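Local coordinates for ATP-dependent RNA helicase HrpB (PDB 6EUD), which hydrolyses ATP to ADP and phosphate as a bacterial DEAH/RHA-type helicase of the DExH-box class that binds single-stranded RNA, at residues A644-W652 / T745-L753; Y710-I718 / A800-T808. All coordinates share one frame; numbering follows the deposited sequence.

Contact 1 of 2, residues A644-W652 / T745-L753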
ATOM      1  N   ALA A 644      -6.637  19.936 -23.449  1.00 32.72           N
ATOM      2  CA  ALA A 644      -5.807  18.994 -22.701  1.00 31.65           C
ATOM      3  C   ALA A 644      -5.607  17.700 -23.500  1.00 35.01           C
ATOM      4  O   ALA A 644      -4.594  17.018 -23.328  1.00 42.20           O
ATOM      5  CB  ALA A 644      -6.410  18.698 -21.334  1.00 23.95           C
ATOM      6  N   LYS A 645      -6.561  17.372 -24.375  1.00 33.81           N
ATOM      7  CA  LYS A 645      -6.407  16.218 -25.267  1.00 35.05           C
ATOM      8  C   LYS A 645      -5.537  16.541 -26.478  1.00 35.86           C
ATOM      9  O   LYS A 645      -4.656  15.784 -26.828  1.00 43.94           O
ATOM     10  CB  LYS A 645      -7.763  15.724 -25.766  1.00 38.45           C
ATOM     11  CG  LYS A 645      -8.647  15.151 -24.708  1.00 42.62           C
ATOM     12  CD  LYS A 645      -9.886  14.522 -25.322  1.00 41.11           C
ATOM     13  CE  LYS A 645     -10.652  15.484 -26.214  1.00 37.52           C
ATOM     14  NZ  LYS A 645     -11.855  14.809 -26.773  1.00 26.43           N
ATOM     15  N   TRP A 646      -5.803  17.669 -27.124  1.00 33.89           N
ATOM     16  CA  TRP A 646      -5.213  17.953 -28.428  1.00 34.26           C
ATOM     17  C   TRP A 646      -3.901  18.727 -28.320  1.00 33.40           C
ATOM     18  O   TRP A 646      -3.065  18.643 -29.217  1.00 34.62           O
ATOM     19  CB  TRP A 646      -6.196  18.743 -29.298  1.00 31.28           C
ATOM     20  CG  TRP A 646      -7.527  18.093 -29.429  1.00 30.69           C
ATOM     21  CD1 TRP A 646      -7.809  16.757 -29.319  1.00 29.07           C
ATOM     22  CD2 TRP A 646      -8.778  18.754 -29.677  1.00 30.79           C
ATOM     23  NE1 TRP A 646      -9.158  16.553 -29.493  1.00 32.48           N
ATOM     24  CE2 TRP A 646      -9.771  17.754 -29.713  1.00 31.63           C
ATOM     25  CE3 TRP A 646      -9.146  20.083 -29.870  1.00 31.51           C
ATOM     26  CZ2 TRP A 646     -11.111  18.055 -29.931  1.00 30.40           C
ATOM     27  CZ3 TRP A 646     -10.488  20.378 -30.094  1.00 32.51           C
ATOM     28  CH2 TRP A 646     -11.449  19.367 -30.116  1.00 30.76           C
ATOM     29  N   LEU A 647      -3.748  19.488 -27.233  1.00 32.11           N
ATOM     30  CA  LEU A 647      -2.529  20.251 -26.969  1.00 35.33           C
ATOM     31  C   LEU A 647      -1.951  19.882 -25.597  1.00 39.09           C
ATOM     32  O   LEU A 647      -1.805  20.747 -24.727  1.00 39.38           O
ATOM     33  CB  LEU A 647      -2.801  21.760 -27.054  1.00 32.12           C
ATOM     34  CG  LEU A 647      -3.382  22.278 -28.386  1.00 33.60           C
ATOM     35  CD1 LEU A 647      -3.614  23.783 -28.382  1.00 32.77           C
ATOM     36  CD2 LEU A 647      -2.494  21.912 -29.545  1.00 29.18           C
ATOM     37  N   PRO A 648      -1.612  18.593 -25.403  1.00 34.67           N
ATOM     38  CA  PRO A 648      -1.233  18.109 -24.066  1.00 35.52           C
ATOM     39  C   PRO A 648       0.179  18.552 -23.665  1.00 38.32           C
ATOM     40  O   PRO A 648       0.570  18.334 -22.531  1.00 38.98           O
ATOM     41  CB  PRO A 648      -1.274  16.592 -24.225  1.00 33.60           C
ATOM     42  CG  PRO A 648      -0.788  16.397 -25.678  1.00 31.32           C
ATOM     43  CD  PRO A 648      -1.430  17.552 -26.436  1.00 31.74           C
ATOM     44  N   GLU A 649       0.947  19.150 -24.571  1.00 36.36           N
ATOM     45  CA  GLU A 649       2.268  19.629 -24.162  1.00 37.12           C
ATOM     46  C   GLU A 649       2.159  20.858 -23.252  1.00 38.34           C
ATOM     47  O   GLU A 649       3.147  21.277 -22.669  1.00 38.01           O
ATOM     48  CB  GLU A 649       3.158  19.944 -25.372  1.00 35.03           C
ATOM     49  CG  GLU A 649       2.629  21.018 -26.276  1.00 36.14           C
ATOM     50  CD  GLU A 649       1.805  20.460 -27.431  1.00 39.48           C
ATOM     51  OE1 GLU A 649       2.081  20.843 -28.589  1.00 44.49           O
ATOM     52  OE2 GLU A 649       0.878  19.662 -27.184  1.00 37.13           O
ATOM     53  N   TYR A 650       0.964  21.430 -23.113  1.00 38.34           N
ATOM     54  CA  TYR A 650       0.793  22.577 -22.215  1.00 39.04           C
ATOM     55  C   TYR A 650       0.063  22.186 -20.936  1.00 44.30           C
ATOM     56  O   TYR A 650      -0.583  21.136 -20.877  1.00 45.55           O
ATOM     57  CB  TYR A 650       0.039  23.703 -22.916  1.00 35.04           C
ATOM     58  CG  TYR A 650       0.661  24.072 -24.228  1.00 41.03           C
ATOM     59  CD1 TYR A 650       1.853  24.773 -24.274  1.00 41.79           C
ATOM     60  CD2 TYR A 650       0.066  23.702 -25.428  1.00 37.45           C
ATOM     61  CE1 TYR A 650       2.417  25.112 -25.470  1.00 42.15           C
ATOM     62  CE2 TYR A 650       0.625  24.035 -26.618  1.00 32.53           C
ATOM     63  CZ  TYR A 650       1.799  24.740 -26.644  1.00 38.16           C
ATOM     64  OH  TYR A 650       2.376  25.064 -27.857  1.00 39.97           O
ATOM     65  N   ASP A 651       0.163  23.032 -19.916  1.00 46.39           N
ATOM     66  CA  ASP A 651      -0.437  22.712 -18.629  1.00 53.36           C
ATOM     67  C   ASP A 651      -1.841  23.276 -18.495  1.00 49.33           C
ATOM     68  O   ASP A 651      -2.051  24.295 -17.846  1.00 56.32           O
ATOM     69  CB  ASP A 651       0.445  23.214 -17.490  1.00 63.51           C
ATOM     70  CG  ASP A 651       1.742  22.443 -17.381  1.00 76.77           C
ATOM     71  OD1 ASP A 651       1.698  21.194 -17.466  1.00 80.91           O
ATOM     72  OD2 ASP A 651       2.805  23.083 -17.224  1.00 83.23           O
ATOM     73  N   TRP A 652      -2.808  22.596 -19.101  1.00 38.97           N
ATOM     74  CA  TRP A 652      -4.191  23.033 -19.014  1.00 37.09           C
ATOM     75  C   TRP A 652      -4.765  22.594 -17.670  1.00 40.98           C
ATOM     76  O   TRP A 652      -4.459  21.504 -17.189  1.00 43.25           O
ATOM     77  CB  TRP A 652      -5.027  22.481 -20.188  1.00 30.52           C
ATOM     78  CG  TRP A 652      -4.393  22.736 -21.519  1.00 32.26           C
ATOM     79  CD1 TRP A 652      -3.604  21.875 -22.223  1.00 34.23           C
ATOM     80  CD2 TRP A 652      -4.442  23.953 -22.290  1.00 29.68           C
ATOM     81  NE1 TRP A 652      -3.168  22.470 -23.378  1.00 34.40           N
ATOM     82  CE2 TRP A 652      -3.668  23.741 -23.446  1.00 30.20           C
ATOM     83  CE3 TRP A 652      -5.065  25.193 -22.110  1.00 27.65           C
ATOM     84  CZ2 TRP A 652      -3.506  24.718 -24.427  1.00 32.87           C
ATOM     85  CZ3 TRP A 652      -4.902  26.159 -23.078  1.00 29.80           C
ATOM     86  CH2 TRP A 652      -4.128  25.918 -24.227  1.00 31.49           C
ATOM     87  N   THR A 745      -8.825  23.491 -39.928  1.00 32.42           N
ATOM     88  CA  THR A 745      -8.309  22.788 -38.766  1.00 31.67           C
ATOM     89  C   THR A 745      -7.990  23.752 -37.648  1.00 37.88           C
ATOM     90  O   THR A 745      -7.690  24.914 -37.895  1.00 36.54           O
ATOM     91  CB  THR A 745      -7.021  21.991 -39.061  1.00 44.74           C
ATOM     92  OG1 THR A 745      -5.979  22.892 -39.457  1.00 45.68           O
ATOM     93  CG2 THR A 745      -7.253  20.959 -40.137  1.00 34.01           C
ATOM     94  N   ILE A 746      -8.043  23.251 -36.417  1.00 31.64           N
ATOM     95  CA  ILE A 746      -7.653  24.023 -35.252  1.00 31.48           C
ATOM     96  C   ILE A 746      -6.576  23.252 -34.489  1.00 32.97           C
ATOM     97  O   ILE A 746      -6.089  22.237 -34.988  1.00 30.09           O
ATOM     98  CB  ILE A 746      -8.856  24.301 -34.342  1.00 31.39           C
ATOM     99  CG1 ILE A 746      -9.438  22.978 -33.834  1.00 28.21           C
ATOM    100  CG2 ILE A 746      -9.901  25.080 -35.093  1.00 28.08           C
ATOM    101  CD1 ILE A 746     -10.680  23.157 -33.008  1.00 30.90           C
ATOM    102  N   ALA A 747      -6.225  23.725 -33.288  1.00 30.23           N
ATOM    103  CA  ALA A 747      -5.285  23.032 -32.401  1.00 30.63           C
ATOM    104  C   ALA A 747      -3.932  22.790 -33.079  1.00 30.08           C
ATOM    105  O   ALA A 747      -3.493  21.655 -33.206  1.00 34.59           O
ATOM    106  CB  ALA A 747      -5.899  21.699 -31.911  1.00 30.57           C
ATOM    107  N   GLN A 748      -3.282  23.866 -33.523  1.00 30.70           N
ATOM    108  CA  GLN A 748      -2.002  23.786 -34.229  1.00 32.23           C
ATOM    109  C   GLN A 748      -2.055  22.831 -35.417  1.00 35.37           C
ATOM    110  O   GLN A 748      -1.101  22.088 -35.665  1.00 35.73           O
ATOM    111  CB  GLN A 748      -0.881  23.373 -33.252  1.00 32.63           C
ATOM    112  CG  GLN A 748      -0.718  24.375 -32.104  1.00 38.91           C
ATOM    113  CD  GLN A 748       0.385  24.025 -31.121  1.00 43.24           C
ATOM    114  OE1 GLN A 748       1.206  23.138 -31.366  1.00 52.35           O
ATOM    115  NE2 GLN A 748       0.395  24.713 -29.983  1.00 42.25           N
ATOM    116  N   GLY A 749      -3.175  22.836 -36.143  1.00 36.34           N
ATOM    117  CA  GLY A 749      -3.306  21.993 -37.333  1.00 33.84           C
ATOM    118  C   GLY A 749      -3.579  20.513 -37.089  1.00 33.94           C
ATOM    119  O   GLY A 749      -3.573  19.709 -38.004  1.00 41.43           O
ATOM    120  N   ARG A 750      -3.853  20.152 -35.844  1.00 35.75           N
ATOM    121  CA  ARG A 750      -3.992  18.750 -35.459  1.00 37.05           C
ATOM    122  C   ARG A 750      -5.400  18.163 -35.616  1.00 35.56           C
ATOM    123  O   ARG A 750      -5.569  16.943 -35.703  1.00 35.22           O
ATOM    124  CB  ARG A 750      -3.541  18.584 -34.009  1.00 32.34           C
ATOM    125  CG  ARG A 750      -2.049  18.785 -33.800  1.00 33.27           C
ATOM    126  CD  ARG A 750      -1.682  18.819 -32.308  1.00 33.12           C
ATOM    127  NE  ARG A 750      -0.267  19.143 -32.144  1.00 34.82           N
ATOM    128  CZ  ARG A 750       0.348  19.323 -30.979  1.00 37.03           C
ATOM    129  NH1 ARG A 750      -0.313  19.192 -29.828  1.00 34.85           N
ATOM    130  NH2 ARG A 750       1.636  19.622 -30.965  1.00 34.49           N
ATOM    131  N   VAL A 751      -6.409  19.021 -35.626  1.00 31.54           N
ATOM    132  CA  VAL A 751      -7.779  18.558 -35.572  1.00 31.06           C
ATOM    133  C   VAL A 751      -8.637  19.224 -36.629  1.00 31.20           C
ATOM    134  O   VAL A 751      -8.946  20.409 -36.535  1.00 31.46           O
ATOM    135  CB  VAL A 751      -8.403  18.824 -34.181  1.00 35.04           C
ATOM    136  CG1 VAL A 751      -9.870  18.361 -34.150  1.00 29.35           C
ATOM    137  CG2 VAL A 751      -7.586  18.139 -33.086  1.00 31.22           C
ATOM    138  N   PRO A 752      -9.062  18.453 -37.630  1.00 34.02           N
ATOM    139  CA  PRO A 752      -9.938  19.056 -38.643  1.00 33.74           C
ATOM    140  C   PRO A 752     -11.332  19.300 -38.073  1.00 36.55           C
ATOM    141  O   PRO A 752     -11.820  18.505 -37.265  1.00 40.62           O
ATOM    142  CB  PRO A 752      -9.947  18.015 -39.769  1.00 34.11           C
ATOM    143  CG  PRO A 752      -9.660  16.690 -39.056  1.00 35.47           C
ATOM    144  CD  PRO A 752      -8.836  17.010 -37.837  1.00 34.46           C
ATOM    145  N   LEU A 753     -11.946  20.413 -38.459  1.00 34.04           N
ATOM    146  CA  LEU A 753     -13.325  20.694 -38.073  1.00 33.36           C
ATOM    147  C   LEU A 753     -14.299  19.813 -38.842  1.00 31.63           C
ATOM    148  O   LEU A 753     -14.165  19.615 -40.044  1.00 32.73           O
ATOM    149  CB  LEU A 753     -13.658  22.173 -38.303  1.00 30.23           C
ATOM    150  CG  LEU A 753     -12.877  23.110 -37.387  1.00 32.54           C
ATOM    151  CD1 LEU A 753     -13.186  24.518 -37.743  1.00 31.99           C
ATOM    152  CD2 LEU A 753     -13.238  22.854 -35.929  1.00 29.42           C
TER
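V751 lays its CG2 methyl over one face of the W646 indole, 3.8 Å from the centroid of the five-membered ring and 17° off the ring normal, which meets the criteria for a CH-pi contact. The methyl belongs to a beta hairpin whose type I' turn, A747 to R750, is docked against the end of helix 631-646; a classic beta bulge sets R750 and V751 together opposite I746. Around the same indole, A747 CB meets W646 CB and I746 CD1 lies 4.0 Å from W646 CZ3, while P728 touches both W646 and V751. With an alanine in place of W646, V751 CG2 and I746 CD1 would probably lose their ring partner and a gap would open between hairpin and helix end. Beyond the ring the contact turns polar and is carried by R750. With chi3 of R750 near trans (-175°), its side chain stretches out and carries the guanidinium to the type I turn L647 to Y650. NH1 donates to W646 O at 2.9 Å, in the carbonyl plane and on a lone pair, and this oxygen lies where the helix ends, since L647 is the first residue to leave helical angles. The same guanidinium forms a two-nitrogen salt bridge with E649, NH2 to OE1 at 2.7 Å and NH1 to OE2 at 2.9 Å, with the carboxylate and guanidinium planes nearly coplanar at 28°. L647 CD2 lies among R750 NH1 (3.5 Å), A747 O and the Q748 side chain. Helix 696-705 backs this corner, E705 accepting from the backbone N of Q748. At the far end of the turn, Q748 NE2 reaches the edge of the Y650 ring and donates to Y650 OH at 2.9 Å.

Contact 2 of 2, residues Y710-I718 / A800-T808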
ATOM      1  N   TYR A 710     -14.689  30.486 -36.059  1.00 33.80           N
ATOM      2  CA  TYR A 710     -13.783  30.308 -37.192  1.00 31.27           C
ATOM      3  C   TYR A 710     -14.183  31.310 -38.298  1.00 35.14           C
ATOM      4  O   TYR A 710     -15.379  31.472 -38.591  1.00 34.62           O
ATOM      5  CB  TYR A 710     -13.822  28.855 -37.700  1.00 30.11           C
ATOM      6  CG  TYR A 710     -12.840  28.555 -38.823  1.00 32.02           C
ATOM      7  CD1 TYR A 710     -11.522  28.192 -38.539  1.00 29.86           C
ATOM      8  CD2 TYR A 710     -13.235  28.613 -40.164  1.00 30.71           C
ATOM      9  CE1 TYR A 710     -10.609  27.917 -39.560  1.00 33.20           C
ATOM     10  CE2 TYR A 710     -12.335  28.338 -41.200  1.00 33.83           C
ATOM     11  CZ  TYR A 710     -11.024  27.997 -40.893  1.00 37.05           C
ATOM     12  OH  TYR A 710     -10.130  27.732 -41.901  1.00 36.95           O
ATOM     13  N   THR A 711     -13.207  32.008 -38.886  1.00 35.71           N
ATOM     14  CA  THR A 711     -13.496  32.904 -40.017  1.00 35.94           C
ATOM     15  C   THR A 711     -13.408  32.139 -41.340  1.00 39.30           C
ATOM     16  O   THR A 711     -12.339  31.658 -41.716  1.00 37.30           O
ATOM     17  CB  THR A 711     -12.532  34.106 -40.095  1.00 36.09           C
ATOM     18  OG1 THR A 711     -12.498  34.786 -38.841  1.00 39.46           O
ATOM     19  CG2 THR A 711     -12.975  35.079 -41.202  1.00 35.53           C
ATOM     20  N   VAL A 712     -14.536  32.020 -42.033  1.00 41.63           N
ATOM     21  CA  VAL A 712     -14.600  31.296 -43.306  1.00 46.01           C
ATOM     22  C   VAL A 712     -14.162  32.205 -44.482  1.00 45.27           C
ATOM     23  O   VAL A 712     -13.929  33.400 -44.287  1.00 44.52           O
ATOM     24  CB  VAL A 712     -16.029  30.739 -43.533  1.00 33.27           C
ATOM     25  CG1 VAL A 712     -16.311  29.607 -42.567  1.00 32.48           C
ATOM     26  CG2 VAL A 712     -17.052  31.839 -43.379  1.00 33.45           C
ATOM     27  N   PRO A 713     -14.018  31.640 -45.697  1.00 45.68           N
ATOM     28  CA  PRO A 713     -13.545  32.475 -46.815  1.00 44.89           C
ATOM     29  C   PRO A 713     -14.325  33.767 -47.091  1.00 47.84           C
ATOM     30  O   PRO A 713     -13.708  34.726 -47.557  1.00 51.85           O
ATOM     31  CB  PRO A 713     -13.649  31.525 -48.002  1.00 46.53           C
ATOM     32  CG  PRO A 713     -13.304  30.182 -47.389  1.00 48.22           C
ATOM     33  CD  PRO A 713     -13.941  30.200 -46.022  1.00 45.95           C
ATOM     34  N   THR A 714     -15.626  33.810 -46.811  1.00 42.81           N
ATOM     35  CA  THR A 714     -16.399  35.016 -47.054  1.00 37.18           C
ATOM     36  C   THR A 714     -16.092  36.106 -46.043  1.00 43.48           C
ATOM     37  O   THR A 714     -16.451  37.260 -46.249  1.00 48.49           O
ATOM     38  CB  THR A 714     -17.917  34.739 -47.020  1.00 39.27           C
ATOM     39  OG1 THR A 714     -18.284  34.164 -45.754  1.00 40.77           O
ATOM     40  CG2 THR A 714     -18.301  33.790 -48.136  1.00 37.70           C
ATOM     41  N   GLY A 715     -15.439  35.751 -44.938  1.00 43.98           N
ATOM     42  CA  GLY A 715     -15.197  36.717 -43.880  1.00 42.76           C
ATOM     43  C   GLY A 715     -16.171  36.556 -42.719  1.00 44.30           C
ATOM     44  O   GLY A 715     -15.984  37.159 -41.651  1.00 43.20           O
ATOM     45  N   SER A 716     -17.211  35.745 -42.922  1.00 40.95           N
ATOM     46  CA  SER A 716     -18.148  35.439 -41.843  1.00 42.47           C
ATOM     47  C   SER A 716     -17.434  34.749 -40.676  1.00 38.84           C
ATOM     48  O   SER A 716     -16.488  33.980 -40.868  1.00 33.70           O
ATOM     49  CB  SER A 716     -19.292  34.552 -42.344  1.00 42.67           C
ATOM     50  OG  SER A 716     -20.162  35.253 -43.218  1.00 43.64           O
ATOM     51  N   ARG A 717     -17.895  35.038 -39.464  1.00 43.41           N
ATOM     52  CA  ARG A 717     -17.362  34.388 -38.275  1.00 43.14           C
ATOM     53  C   ARG A 717     -18.351  33.339 -37.783  1.00 44.21           C
ATOM     54  O   ARG A 717     -19.373  33.694 -37.203  1.00 45.36           O
ATOM     55  CB  ARG A 717     -17.066  35.417 -37.182  1.00 43.75           C
ATOM     56  CG  ARG A 717     -16.297  36.635 -37.688  1.00 49.08           C
ATOM     57  CD  ARG A 717     -15.378  37.177 -36.631  1.00 58.90           C
ATOM     58  NE  ARG A 717     -14.354  36.194 -36.298  1.00 67.84           N
ATOM     59  CZ  ARG A 717     -13.726  36.127 -35.128  1.00 73.46           C
ATOM     60  NH1 ARG A 717     -14.018  36.977 -34.149  1.00 76.65           N
ATOM     61  NH2 ARG A 717     -12.816  35.191 -34.931  1.00 75.78           N
ATOM     62  N   ILE A 718     -18.047  32.056 -38.027  1.00 38.97           N
ATOM     63  CA  ILE A 718     -18.952  30.966 -37.675  1.00 36.49           C
ATOM     64  C   ILE A 718     -18.502  30.282 -36.365  1.00 38.18           C
ATOM     65  O   ILE A 718     -17.313  29.976 -36.183  1.00 36.99           O
ATOM     66  CB  ILE A 718     -19.045  29.910 -38.799  1.00 35.97           C
ATOM     67  CG1 ILE A 718     -19.256  30.563 -40.173  1.00 36.35           C
ATOM     68  CG2 ILE A 718     -20.147  28.910 -38.498  1.00 38.57           C
ATOM     69  CD1 ILE A 718     -20.463  31.482 -40.254  1.00 36.07           C
ATOM     70  N   ALA A 800     -13.745  24.599 -55.049  1.00 60.18           N
ATOM     71  CA  ALA A 800     -12.456  24.707 -54.371  1.00 63.65           C
ATOM     72  C   ALA A 800     -11.627  25.915 -54.828  1.00 70.36           C
ATOM     73  O   ALA A 800     -10.808  26.433 -54.054  1.00 68.40           O
ATOM     74  CB  ALA A 800     -11.654  23.431 -54.577  1.00 61.63           C
ATOM     75  N   ASN A 801     -11.834  26.353 -56.074  1.00 73.63           N
ATOM     76  CA  ASN A 801     -11.049  27.454 -56.650  1.00 76.43           C
ATOM     77  C   ASN A 801     -11.858  28.700 -57.025  1.00 77.28           C
ATOM     78  O   ASN A 801     -11.297  29.690 -57.486  1.00 80.74           O
ATOM     79  CB  ASN A 801     -10.291  26.974 -57.889  1.00 78.55           C
ATOM     80  CG  ASN A 801      -9.308  25.872 -57.574  1.00 80.95           C
ATOM     81  OD1 ASN A 801      -8.208  26.129 -57.093  1.00 82.63           O
ATOM     82  ND2 ASN A 801      -9.697  24.635 -57.852  1.00 81.35           N
ATOM     83  N   THR A 802     -13.170  28.645 -56.842  1.00 75.59           N
ATOM     84  CA  THR A 802     -14.016  29.805 -57.083  1.00 78.33           C
ATOM     85  C   THR A 802     -13.774  30.916 -56.059  1.00 80.69           C
ATOM     86  O   THR A 802     -13.832  30.680 -54.848  1.00 77.41           O
ATOM     87  CB  THR A 802     -15.495  29.416 -57.059  1.00 78.48           C
ATOM     88  OG1 THR A 802     -15.787  28.635 -58.223  1.00 82.97           O
ATOM     89  CG2 THR A 802     -16.378  30.656 -57.046  1.00 77.24           C
ATOM     90  N   ALA A 803     -13.501  32.122 -56.553  1.00 83.89           N
ATOM     91  CA  ALA A 803     -13.252  33.273 -55.693  1.00 83.48           C
ATOM     92  C   ALA A 803     -14.410  33.510 -54.736  1.00 85.23           C
ATOM     93  O   ALA A 803     -15.559  33.647 -55.166  1.00 82.66           O
ATOM     94  CB  ALA A 803     -13.005  34.511 -56.526  1.00 82.10           C
ATOM     95  N   PRO A 804     -14.107  33.547 -53.428  1.00 90.00           N
ATOM     96  CA  PRO A 804     -15.122  33.824 -52.410  1.00 93.48           C
ATOM     97  C   PRO A 804     -15.693  35.228 -52.545  1.00 99.92           C
ATOM     98  O   PRO A 804     -14.934  36.178 -52.744  1.00101.02           O
ATOM     99  CB  PRO A 804     -14.352  33.665 -51.094  1.00 89.12           C
ATOM    100  CG  PRO A 804     -12.940  33.887 -51.450  1.00 87.69           C
ATOM    101  CD  PRO A 804     -12.783  33.316 -52.828  1.00 88.41           C
ATOM    102  N   THR A 805     -17.015  35.346 -52.462  1.00105.01           N
ATOM    103  CA  THR A 805     -17.662  36.653 -52.420  1.00110.07           C
ATOM    104  C   THR A 805     -17.317  37.330 -51.096  1.00112.75           C
ATOM    105  O   THR A 805     -17.840  36.947 -50.045  1.00111.04           O
ATOM    106  CB  THR A 805     -19.198  36.549 -52.569  1.00108.71           C
ATOM    107  OG1 THR A 805     -19.736  35.759 -51.499  1.00107.74           O
ATOM    108  CG2 THR A 805     -19.570  35.923 -53.906  1.00107.94           C
ATOM    109  N   ARG A 806     -16.428  38.320 -51.148  1.00117.02           N
ATOM    110  CA  ARG A 806     -15.976  39.014 -49.940  1.00117.44           C
ATOM    111  C   ARG A 806     -17.126  39.765 -49.252  1.00124.72           C
ATOM    112  O   ARG A 806     -17.635  40.755 -49.785  1.00132.25           O
ATOM    113  CB  ARG A 806     -14.831  39.984 -50.274  1.00117.91           C
ATOM    114  CG  ARG A 806     -13.815  40.152 -49.152  1.00116.47           C
ATOM    115  CD  ARG A 806     -13.582  38.831 -48.446  1.00117.63           C
ATOM    116  NE  ARG A 806     -12.966  38.990 -47.132  1.00121.99           N
ATOM    117  CZ  ARG A 806     -12.623  37.972 -46.346  1.00124.12           C
ATOM    118  NH1 ARG A 806     -12.838  36.724 -46.744  1.00125.30           N
ATOM    119  NH2 ARG A 806     -12.069  38.195 -45.160  1.00125.13           N
ATOM    120  N   ARG A 807     -17.540  39.281 -48.078  1.00123.02           N
ATOM    121  CA  ARG A 807     -18.616  39.908 -47.307  1.00119.93           C
ATOM    122  C   ARG A 807     -18.147  41.223 -46.683  1.00118.02           C
ATOM    123  O   ARG A 807     -18.868  42.226 -46.678  1.00118.00           O
ATOM    124  CB  ARG A 807     -19.121  38.967 -46.206  1.00114.54           C
ATOM    125  CG  ARG A 807     -20.583  38.541 -46.343  1.00115.16           C
ATOM    126  CD  ARG A 807     -21.287  38.541 -44.993  1.00117.37           C
ATOM    127  NE  ARG A 807     -20.355  38.252 -43.905  1.00120.02           N
ATOM    128  CZ  ARG A 807     -20.285  38.946 -42.773  1.00121.42           C
ATOM    129  NH1 ARG A 807     -21.103  39.973 -42.572  1.00124.05           N
ATOM    130  NH2 ARG A 807     -19.404  38.615 -41.835  1.00119.02           N
ATOM    131  N   THR A 808     -16.924  41.205 -46.163  1.00116.38           N
ATOM    132  CA  THR A 808     -16.347  42.353 -45.471  1.00117.78           C
ATOM    133  C   THR A 808     -15.455  43.177 -46.403  1.00119.54           C
ATOM    134  O   THR A 808     -14.282  43.419 -46.117  1.00118.76           O
ATOM    135  CB  THR A 808     -15.544  41.897 -44.226  1.00120.64           C
ATOM    136  OG1 THR A 808     -14.726  40.771 -44.569  1.00119.42           O
ATOM    137  CG2 THR A 808     -16.488  41.494 -43.092  1.00118.31           C
TER
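T714 makes the one firm hydrogen bond of this contact: its carbonyl O accepts from R807 N at 2.9 Å with an N-H...O angle of 154°, the donor lying in the carbonyl plane. A second polar link is weak: R807 NE lies 3.1 Å from S716 OG but at an angle of only 124°, and the arginine is poorly ordered. The stronger partner of S716 OG is E736, which also binds T714 OG1, so one carboxylate oxygen, OE2, holds both hydroxyls. The apolar contact is between two prolines, P713 CB meeting P804 CB at 3.8 Å; T714 CG2 makes van der Waals contact with T805 O at 3.7 Å. With OG1 between the backbone N and the carbonyl carbon (chi1 57°), T714 turns its methyl toward that carbonyl and its hydroxyl to E736. G715 is fixed by the backbone: at its positive phi a CB would be jammed against T714 O, and as modelled would also run into T808 OG1, of a poorly ordered residue. The tail, extended from T802 to R806, runs past a beta hairpin whose strands, 709-711 and 717-721, are joined by a type I turn, V712 to G715, with a G1 bulge.

Following the chain from the N terminus, helix 631-646 ends in the first segment of contact 1, and some 60 residues later strands 709-711 and 717-721 provide the first segment of contact 2. The hairpin 745-753 then returns to the helix end and closes contact 1 across 92 intervening residues; the tail 800-808, beyond helix 779-789, closes contact 2 across 81. Their segments alternate, so the two loops cross rather than nest. Both reach the same mixed sheet in the C-terminal region, with centres 24 Å apart, and they meet where L753 CD1 packs 4.1 Å from Y710 CD1. The sheet is thus tied to the end of helix 631-646 at one place and to the chain's C-terminal tail at another.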